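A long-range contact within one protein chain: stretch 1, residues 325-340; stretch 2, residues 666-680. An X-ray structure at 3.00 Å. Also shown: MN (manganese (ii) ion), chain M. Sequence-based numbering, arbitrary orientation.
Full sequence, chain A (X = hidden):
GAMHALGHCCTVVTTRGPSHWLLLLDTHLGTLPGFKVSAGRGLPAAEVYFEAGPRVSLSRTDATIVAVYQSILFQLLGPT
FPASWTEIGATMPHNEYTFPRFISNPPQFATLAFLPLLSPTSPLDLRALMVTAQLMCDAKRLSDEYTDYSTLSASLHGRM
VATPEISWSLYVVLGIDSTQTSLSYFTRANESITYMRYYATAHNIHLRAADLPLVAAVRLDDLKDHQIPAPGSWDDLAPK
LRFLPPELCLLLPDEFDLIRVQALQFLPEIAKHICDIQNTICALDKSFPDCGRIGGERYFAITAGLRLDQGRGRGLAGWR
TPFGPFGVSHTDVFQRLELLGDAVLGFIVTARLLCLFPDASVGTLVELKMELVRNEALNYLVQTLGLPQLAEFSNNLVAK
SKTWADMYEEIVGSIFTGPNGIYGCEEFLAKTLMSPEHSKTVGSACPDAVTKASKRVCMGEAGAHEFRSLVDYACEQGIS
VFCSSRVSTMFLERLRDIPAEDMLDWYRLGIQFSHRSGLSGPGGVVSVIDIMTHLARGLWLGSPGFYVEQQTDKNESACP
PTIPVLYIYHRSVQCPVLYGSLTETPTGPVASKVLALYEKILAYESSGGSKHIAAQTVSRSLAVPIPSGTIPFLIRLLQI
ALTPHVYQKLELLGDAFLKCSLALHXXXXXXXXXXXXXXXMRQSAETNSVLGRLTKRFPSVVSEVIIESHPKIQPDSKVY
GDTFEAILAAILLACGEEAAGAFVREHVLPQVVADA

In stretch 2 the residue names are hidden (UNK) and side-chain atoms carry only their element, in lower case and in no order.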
# COMPACT_ATOMS: atom_id res chain seq x y z
N PRO A 325 5.96 2.64 5.85
CA PRO A 325 7.04 1.98 6.59
C PRO A 325 8.39 2.55 6.14
O PRO A 325 8.55 2.98 5.00
CB PRO A 325 6.87 0.51 6.20
CG PRO A 325 5.37 0.40 6.09
CD PRO A 325 4.99 1.66 5.34
N PHE A 326 9.35 2.56 7.05
CA PHE A 326 10.68 3.08 6.74
C PHE A 326 10.63 4.55 6.35
O PHE A 326 11.49 5.04 5.61
CB PHE A 326 11.31 2.24 5.62
CG PHE A 326 11.23 0.75 5.86
CD1 PHE A 326 10.17 0.00 5.34
CD2 PHE A 326 12.16 0.10 6.66
CE1 PHE A 326 10.04 -1.36 5.62
CE2 PHE A 326 12.04 -1.25 6.95
CZ PHE A 326 10.98 -1.98 6.42
N GLY A 327 9.62 5.26 6.86
CA GLY A 327 9.49 6.68 6.58
C GLY A 327 9.50 7.08 5.12
O GLY A 327 9.97 8.16 4.76
N VAL A 328 8.94 6.21 4.28
CA VAL A 328 8.88 6.46 2.84
C VAL A 328 7.64 7.26 2.44
O VAL A 328 6.52 6.85 2.69
CB VAL A 328 8.88 5.12 2.06
CG1 VAL A 328 9.11 5.39 0.58
CG2 VAL A 328 9.95 4.19 2.61
N SER A 329 7.86 8.39 1.79
CA SER A 329 6.77 9.25 1.36
C SER A 329 5.74 8.54 0.49
O SER A 329 6.06 7.56 -0.18
CB SER A 329 7.32 10.46 0.60
OG SER A 329 6.77 10.55 -0.70
N HIS A 330 4.52 9.05 0.51
CA HIS A 330 3.43 8.48 -0.28
C HIS A 330 3.79 8.64 -1.73
O HIS A 330 3.33 7.89 -2.59
CB HIS A 330 2.12 9.22 0.01
CG HIS A 330 2.18 10.70 -0.28
ND1 HIS A 330 2.94 11.57 0.47
CD2 HIS A 330 1.57 11.45 -1.22
CE1 HIS A 330 2.79 12.79 0.01
NE2 HIS A 330 1.96 12.75 -1.02
N THR A 331 4.60 9.64 -2.00
CA THR A 331 5.05 9.95 -3.34
C THR A 331 5.96 8.83 -3.83
O THR A 331 5.76 8.28 -4.91
CB THR A 331 5.82 11.27 -3.35
OG1 THR A 331 4.89 12.36 -3.32
CG2 THR A 331 6.72 11.38 -4.56
N ASP A 332 6.96 8.52 -3.02
CA ASP A 332 7.89 7.46 -3.35
C ASP A 332 7.14 6.16 -3.48
O ASP A 332 7.39 5.36 -4.38
CB ASP A 332 8.96 7.33 -2.27
CG ASP A 332 9.74 8.61 -2.07
OD1 ASP A 332 10.07 9.26 -3.08
OD2 ASP A 332 10.03 8.96 -0.90
N VAL A 333 6.20 5.93 -2.58
CA VAL A 333 5.43 4.71 -2.65
C VAL A 333 4.76 4.58 -4.01
O VAL A 333 4.83 3.53 -4.63
CB VAL A 333 4.36 4.67 -1.55
CG1 VAL A 333 3.58 3.39 -1.66
CG2 VAL A 333 5.02 4.75 -0.19
N PHE A 334 4.13 5.65 -4.49
CA PHE A 334 3.49 5.62 -5.80
C PHE A 334 4.55 5.28 -6.82
O PHE A 334 4.33 4.48 -7.73
CB PHE A 334 2.89 6.98 -6.15
CG PHE A 334 2.22 7.02 -7.51
CD1 PHE A 334 0.87 7.38 -7.61
CD2 PHE A 334 2.92 6.72 -8.67
CE1 PHE A 334 0.23 7.44 -8.85
CE2 PHE A 334 2.29 6.78 -9.91
CZ PHE A 334 0.94 7.14 -9.99
N GLN A 335 5.69 5.91 -6.68
CA GLN A 335 6.79 5.70 -7.59
C GLN A 335 7.20 4.22 -7.65
O GLN A 335 7.31 3.65 -8.74
CB GLN A 335 7.98 6.54 -7.13
CG GLN A 335 8.80 7.12 -8.26
CD GLN A 335 10.02 7.89 -7.78
OE1 GLN A 335 9.91 8.78 -6.93
NE2 GLN A 335 11.19 7.56 -8.33
N ARG A 336 7.42 3.59 -6.50
CA ARG A 336 7.84 2.19 -6.47
C ARG A 336 6.74 1.13 -6.53
O ARG A 336 7.02 -0.06 -6.40
CB ARG A 336 8.74 1.96 -5.26
CG ARG A 336 8.20 2.47 -3.94
CD ARG A 336 9.34 2.87 -3.02
NE ARG A 336 10.30 1.79 -2.86
CZ ARG A 336 10.08 0.70 -2.15
NH1 ARG A 336 8.92 0.54 -1.53
NH2 ARG A 336 11.00 -0.24 -2.06
N LEU A 337 5.49 1.56 -6.70
CA LEU A 337 4.39 0.61 -6.80
C LEU A 337 4.01 0.52 -8.27
O LEU A 337 3.53 -0.51 -8.74
CB LEU A 337 3.19 1.08 -5.97
CG LEU A 337 3.31 0.96 -4.45
CD1 LEU A 337 2.03 1.45 -3.79
CD2 LEU A 337 3.57 -0.49 -4.07
N GLU A 338 4.22 1.62 -8.98
CA GLU A 338 3.93 1.68 -10.41
C GLU A 338 5.00 0.85 -11.11
O GLU A 338 4.71 -0.03 -11.92
CB GLU A 338 4.02 3.13 -10.91
CG GLU A 338 4.01 3.25 -12.42
CD GLU A 338 4.44 4.61 -12.89
OE1 GLU A 338 4.62 4.79 -14.12
OE2 GLU A 338 4.60 5.51 -12.04
N LEU A 339 6.25 1.13 -10.76
CA LEU A 339 7.40 0.43 -11.31
C LEU A 339 7.14 -1.06 -11.20
O LEU A 339 7.38 -1.81 -12.15
CB LEU A 339 8.66 0.81 -10.52
CG LEU A 339 10.02 0.19 -10.89
CD1 LEU A 339 10.35 0.50 -12.33
CD2 LEU A 339 11.09 0.74 -9.97
N LEU A 340 6.64 -1.47 -10.04
CA LEU A 340 6.34 -2.87 -9.80
C LEU A 340 5.03 -3.31 -10.46
O LEU A 340 4.90 -4.44 -10.90
CB LEU A 340 6.22 -3.13 -8.30
CG LEU A 340 6.01 -4.61 -7.99
CD1 LEU A 340 7.31 -5.37 -8.18
CD2 LEU A 340 5.52 -4.77 -6.57
N UNK A 666 13.91 -6.89 -5.17
CA UNK A 666 14.60 -5.65 -4.85
C UNK A 666 13.67 -4.79 -3.98
O UNK A 666 14.08 -4.28 -2.92
c UNK A 666 15.84 -5.51 -7.18
c UNK A 666 16.96 -6.32 -6.53
c UNK A 666 14.94 -4.87 -6.12
c UNK A 666 16.42 -4.39 -8.06
N UNK A 667 12.43 -4.65 -4.45
CA UNK A 667 11.40 -3.88 -3.76
C UNK A 667 11.42 -4.20 -2.28
O UNK A 667 11.32 -3.32 -1.43
c UNK A 667 10.03 -4.22 -4.35
n UNK A 667 7.10 -2.68 -2.75
c UNK A 667 7.70 -1.64 -3.31
c UNK A 667 8.90 -3.43 -3.76
c UNK A 667 7.84 -3.81 -3.02
n UNK A 667 8.79 -2.07 -3.92
N UNK A 668 11.52 -5.49 -1.97
CA UNK A 668 11.56 -5.93 -0.59
C UNK A 668 12.91 -5.59 0.01
O UNK A 668 12.99 -5.08 1.13
c UNK A 668 11.32 -7.41 -0.52
N UNK A 669 13.98 -5.88 -0.74
CA UNK A 669 15.35 -5.65 -0.30
C UNK A 669 15.73 -4.22 -0.06
O UNK A 669 16.57 -3.93 0.79
c UNK A 669 16.83 -7.67 -1.13
c UNK A 669 17.73 -8.03 -2.30
c UNK A 669 17.59 -7.80 0.19
c UNK A 669 16.33 -6.23 -1.31
N UNK A 670 15.12 -3.30 -0.80
CA UNK A 670 15.46 -1.90 -0.65
C UNK A 670 14.23 -1.04 -0.48
O UNK A 670 13.88 -0.27 -1.36
c UNK A 670 17.78 -2.98 -3.32
c UNK A 670 16.27 -1.45 -1.85
c UNK A 670 19.19 -3.61 -1.76
n UNK A 670 18.88 -3.75 -3.04
n UNK A 670 18.32 -2.79 -1.21
c UNK A 670 17.41 -2.37 -2.16
N UNK A 671 13.57 -1.13 0.68
CA UNK A 671 12.36 -0.38 1.03
C UNK A 671 12.40 1.14 0.92
O UNK A 671 11.35 1.77 0.88
c UNK A 671 14.06 -1.89 1.85
c UNK A 671 12.08 -0.84 2.46
c UNK A 671 13.44 -1.13 2.99
N UNK A 672 13.59 1.72 0.88
CA UNK A 672 13.70 3.17 0.80
C UNK A 672 14.06 3.72 -0.58
O UNK A 672 13.87 4.90 -0.84
c UNK A 672 14.46 3.17 3.16
c UNK A 672 14.75 3.69 1.77
o UNK A 672 16.05 3.26 1.34
N UNK A 673 14.59 2.86 -1.45
CA UNK A 673 14.98 3.27 -2.79
C UNK A 673 13.78 3.56 -3.70
O UNK A 673 12.66 3.13 -3.42
c UNK A 673 17.17 1.93 -2.64
c UNK A 673 17.96 3.22 -2.54
c UNK A 673 15.88 2.20 -3.41
c UNK A 673 18.00 0.88 -3.33
N UNK A 674 14.02 4.29 -4.78
CA UNK A 674 12.96 4.64 -5.71
C UNK A 674 13.11 4.00 -7.07
O UNK A 674 13.92 3.10 -7.26
c UNK A 674 12.37 6.86 -4.66
c UNK A 674 12.88 6.16 -5.92
o UNK A 674 14.19 6.65 -6.24
N UNK A 675 12.32 4.48 -8.02
CA UNK A 675 12.32 3.98 -9.40
C UNK A 675 13.72 3.79 -9.98
O UNK A 675 14.17 2.66 -10.14
c UNK A 675 10.98 5.54 -12.69
o UNK A 675 10.01 6.25 -12.34
c UNK A 675 11.54 4.94 -10.30
c UNK A 675 11.50 4.48 -11.74
o UNK A 675 11.55 5.67 -13.80
N UNK A 676 14.37 4.89 -10.31
CA UNK A 676 15.71 4.85 -10.88
C UNK A 676 16.59 3.79 -10.25
O UNK A 676 17.01 2.84 -10.92
N UNK A 677 16.89 3.95 -8.97
CA UNK A 677 17.72 2.98 -8.28
C UNK A 677 17.25 1.58 -8.65
O UNK A 677 17.97 0.80 -9.27
c UNK A 677 17.61 3.19 -6.77
N UNK A 678 16.01 1.28 -8.28
CA UNK A 678 15.41 -0.02 -8.54
C UNK A 678 15.48 -0.43 -10.00
O UNK A 678 15.63 -1.60 -10.31
c UNK A 678 13.95 -0.04 -8.08
c UNK A 678 12.27 0.11 -6.26
c UNK A 678 13.75 0.16 -6.57
c UNK A 678 14.49 -0.90 -5.78
N UNK A 679 15.37 0.53 -10.90
CA UNK A 679 15.41 0.22 -12.31
C UNK A 679 16.81 -0.20 -12.68
O UNK A 679 17.05 -1.36 -13.03
c UNK A 679 15.01 1.43 -13.18
c UNK A 679 15.02 1.06 -14.64
o UNK A 679 13.69 1.87 -12.82
N UNK A 680 17.75 0.74 -12.60
CA UNK A 680 19.14 0.47 -12.93
C UNK A 680 19.66 -0.83 -12.33
O UNK A 680 20.43 -1.56 -12.96
c UNK A 680 20.30 5.41 -10.72
c UNK A 680 19.97 2.85 -13.42
n UNK A 680 21.23 5.72 -9.82
n UNK A 680 20.56 4.53 -11.68
c UNK A 680 20.00 1.65 -12.48
n UNK A 680 19.11 5.99 -10.66
c UNK A 680 19.60 4.14 -12.71
MN MN M . 15.53 0.22 1.04

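Position 666 carries four carbons, forked at the second, and none comes within 7 Å of stretch 1: Leu666. Position 667 has one carbon leading to a five-membered ring of three carbons and two nitrogens, which is His667. Its CE1 lies over one face of the Arg336 guanidinium, 3.1 Å from Arg336 NH1, while Leu340 CD2 covers a face of the imidazole, 4.3 Å from His667 CD2.

Position 668 shows a single carbon, pointing away: Ala668. Four carbons forked at the second, again directed away, make 669 Leu669. At 670 the same five-membered ring of three carbons and two nitrogens recurs on one carbon, giving His670; its CA-to-CB bond points away, and it is the backbone that meets stretch 1.

At 671 three carbons close a ring onto the backbone N, which only proline does. Pro671 CB sits 3.8 Å from the centroid of the Phe326 ring and 21° off its normal, a CH-pi contact over the face. The manganese ion is modelled 2.4 Å from Pro671 N.

Position 672 has one carbon bearing one oxygen and one carbon, so it is Thr672; its CG2 is 4.1 Å from Phe326 CB. Position 673 has four carbons forked at the second, turned away: Leu673. The one-carbon, one-oxygen branch returns at 674, so this is Thr674, the N-cap residue of the second helix, though its side chain makes no capping bond. Its CG2 lies 3.7 Å from Asp332 OD1.

Position 675 has three carbons, the third carrying two oxygens, so it is Glu675, whose CA is 3.5 Å from Leu339 CD2. Position 676 has no side-chain atoms: Gly676. An ideal CB there would fall 2.7 Å from a terminal side-chain nitrogen of position 680. Position 677 has one carbon: Ala677. Position 678 has four carbons, forked at the second: Leu678; its CB packs 3.5 Å from Leu339 CD2. Position 679 has one carbon bearing an oxygen and a carbon: Thr679, whose OG1 donates to Glu675 O at 2.8 Å and lies 3.6 Å from Leu339 CD1. Position 680 has three carbons, a nitrogen, then a carbon with two nitrogens: Arg680, out of reach of stretch 1.

The contact buries 804 Å² and centres on Arg336. Its NE donates to Leu673 O (2.8 Å, 139°), and its NH2 donates to His667 O (3.2 Å, 142°) and weakly to His670 O (3.0 Å, 121°). The guanidinium thus reads backbone carbonyls from the helix end through the type I turn His670–Leu673. Beside this polar anchor, Leu339 packs against the second helix, whose axis runs 29° from that of helix 330–340, 9.9 Å away at closest approach.

Stretch 2 666-680: LHALHPTLTEGALTR
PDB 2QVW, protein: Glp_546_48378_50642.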